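Local coordinates for protein gene activator AphA (Vibrio cholerae, PDB 1YG2) that activates virulence gene expression in Vibrio cholerae as a winged helix transcription factor of the PadR-like family, presumably by binding promoter DNA, at the interface of chains A and B. Sequence-based numbering; all coordinates share one arbitrary frame. Chains: chain A/B, gene activator AphA.

The interface of chains A and B. Residues chain A 97-98, 100-101; chain B 32, 149-150, 153.
A:Met101 lies between B:Phe32, B:Leu149 and B:Thr153, joining the loop that carries B:Phe32 to helix 145-177 at the two-fold interface of the deposited assembly, probably the biological dimer. The contact is mostly apolar: one short helix of chain A (95-101) rests on helix 145-177 and on the B:Phe32 loop, which belongs to the PadR-like winged helix region. In A:Met101 the bend at chi2 (-49°) turns SD toward helix 145-177, and a second at chi3 (-52°) swings the methyl CE toward B:Leu149, while CG stays against the phenyl ring, 3.7 Å from B:Phe32 CE2. SD lies 3.7 Å from B:Thr153 CG2, the two side chains nearly perpendicular; SD and CE both lie against B:Leu149 CB, those side chains running past each other in opposite directions. Beside it, the leucines meet methyl to methyl, A:Leu100 CD2 lying 3.6 Å from B:Leu149 CD2. Helix 95-101 covers one face of the B:Phe32 ring toward its rim, with A:Ser97 C 4.1 Å above the plane and A:Ala98 CA near CE1. At the root of the ring, A:Ser97 CB packs 3.3 Å from B:Phe32 CB.

Polar groups take part in two ways. Within chain B, B:Thr153 OG1, between its backbone N and carbonyl carbon (chi1 61°), hydrogen-bonds to B:Glu150 O (2.6 Å), tilted somewhat from the carbonyl plane, leaving CG2 to face chain A. A water bridges the chains, 2.8 Å from the hydroxyl OG of A:Ser97 and 2.7 Å from the backbone O of B:Thr153.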
ATOM      1  N   SER A  97       7.458   3.946   8.125  1.00 30.70           N
ATOM      2  CA  SER A  97       8.556   3.193   8.715  1.00 32.06           C
ATOM      3  C   SER A  97       9.841   3.980   8.515  1.00 31.51           C
ATOM      4  O   SER A  97      10.662   4.081   9.425  1.00 31.72           O
ATOM      5  CB  SER A  97       8.684   1.821   8.057  1.00 30.09           C
ATOM      6  OG  SER A  97       7.548   1.022   8.348  1.00 30.22           O
ATOM      7  N   ALA A  98      10.000   4.538   7.320  1.00 29.51           N
ATOM      8  CA  ALA A  98      11.177   5.331   7.007  1.00 31.20           C
ATOM      9  C   ALA A  98      11.309   6.511   7.980  1.00 31.67           C
ATOM     10  O   ALA A  98      12.393   6.797   8.461  1.00 33.21           O
ATOM     11  CB  ALA A  98      11.090   5.834   5.572  1.00 32.85           C
ATOM     12  N   LEU A 100       9.929   6.669  10.977  1.00 34.41           N
ATOM     13  CA  LEU A 100      10.134   6.094  12.302  1.00 33.68           C
ATOM     14  C   LEU A 100      11.623   5.887  12.552  1.00 34.21           C
ATOM     15  O   LEU A 100      12.145   6.272  13.592  1.00 33.84           O
ATOM     16  CB  LEU A 100       9.418   4.748  12.415  1.00 32.55           C
ATOM     17  CG  LEU A 100       8.731   4.321  13.718  1.00 37.29           C
ATOM     18  CD1 LEU A 100       8.968   2.839  13.882  1.00 34.22           C
ATOM     19  CD2 LEU A 100       9.248   5.081  14.938  1.00 37.57           C
ATOM     20  N   MET A 101      12.315   5.282  11.597  1.00 33.74           N
ATOM     21  CA  MET A 101      13.737   5.044  11.781  1.00 36.22           C
ATOM     22  C   MET A 101      14.532   6.325  11.986  1.00 37.38           C
ATOM     23  O   MET A 101      15.552   6.322  12.663  1.00 40.85           O
ATOM     24  CB  MET A 101      14.314   4.268  10.595  1.00 34.40           C
ATOM     25  CG  MET A 101      13.815   2.829  10.492  1.00 37.01           C
ATOM     26  SD  MET A 101      13.908   1.897  12.058  1.00 36.57           S
ATOM     27  CE  MET A 101      15.595   2.161  12.532  1.00 33.56           C
TER
ATOM     28  N   PHE B  32      11.236  -2.412   5.424  1.00 38.12           N
ATOM     29  CA  PHE B  32      10.314  -1.370   4.994  1.00 36.38           C
ATOM     30  C   PHE B  32      10.703  -0.643   3.715  1.00 37.27           C
ATOM     31  O   PHE B  32       9.915   0.124   3.167  1.00 36.40           O
ATOM     32  CB  PHE B  32      10.158  -0.353   6.129  1.00 32.88           C
ATOM     33  CG  PHE B  32      11.406   0.435   6.403  1.00 30.93           C
ATOM     34  CD1 PHE B  32      11.653   1.628   5.731  1.00 32.90           C
ATOM     35  CD2 PHE B  32      12.351  -0.028   7.306  1.00 31.26           C
ATOM     36  CE1 PHE B  32      12.830   2.351   5.952  1.00 29.97           C
ATOM     37  CE2 PHE B  32      13.530   0.680   7.535  1.00 32.89           C
ATOM     38  CZ  PHE B  32      13.768   1.874   6.855  1.00 31.41           C
ATOM     39  N   LEU B 149      13.041   0.265  17.297  1.00 38.61           N
ATOM     40  CA  LEU B 149      12.582   0.904  16.072  1.00 38.76           C
ATOM     41  C   LEU B 149      12.557  -0.125  14.930  1.00 38.45           C
ATOM     42  O   LEU B 149      11.558  -0.236  14.214  1.00 37.80           O
ATOM     43  CB  LEU B 149      13.506   2.070  15.709  1.00 37.61           C
ATOM     44  CG  LEU B 149      13.497   3.274  16.659  1.00 39.07           C
ATOM     45  CD1 LEU B 149      14.402   4.367  16.098  1.00 35.07           C
ATOM     46  CD2 LEU B 149      12.074   3.796  16.828  1.00 34.58           C
ATOM     47  N   GLU B 150      13.653  -0.869  14.769  1.00 37.05           N
ATOM     48  CA  GLU B 150      13.737  -1.894  13.727  1.00 38.74           C
ATOM     49  C   GLU B 150      12.588  -2.873  13.920  1.00 37.86           C
ATOM     50  O   GLU B 150      11.893  -3.246  12.969  1.00 38.09           O
ATOM     51  CB  GLU B 150      15.055  -2.666  13.829  1.00 39.95           C
ATOM     52  CG  GLU B 150      16.307  -1.814  13.746  1.00 44.29           C
ATOM     53  CD  GLU B 150      17.573  -2.642  13.890  1.00 49.62           C
ATOM     54  OE1 GLU B 150      17.525  -3.709  14.545  1.00 53.79           O
ATOM     55  OE2 GLU B 150      18.624  -2.223  13.362  1.00 50.36           O
ATOM     56  N   THR B 153       9.380  -1.574  12.551  1.00 33.25           N
ATOM     57  CA  THR B 153       9.260  -1.605  11.098  1.00 32.98           C
ATOM     58  C   THR B 153       8.992  -3.038  10.659  1.00 33.97           C
ATOM     59  O   THR B 153       8.231  -3.272   9.722  1.00 31.30           O
ATOM     60  CB  THR B 153      10.521  -1.093  10.393  1.00 32.68           C
ATOM     61  OG1 THR B 153      11.628  -1.926  10.737  1.00 35.06           O
ATOM     62  CG2 THR B 153      10.797   0.353  10.787  1.00 32.40           C
TER
HETATM   63  O   HOH W   1       7.597  -1.646   7.652  1.00 35.58           O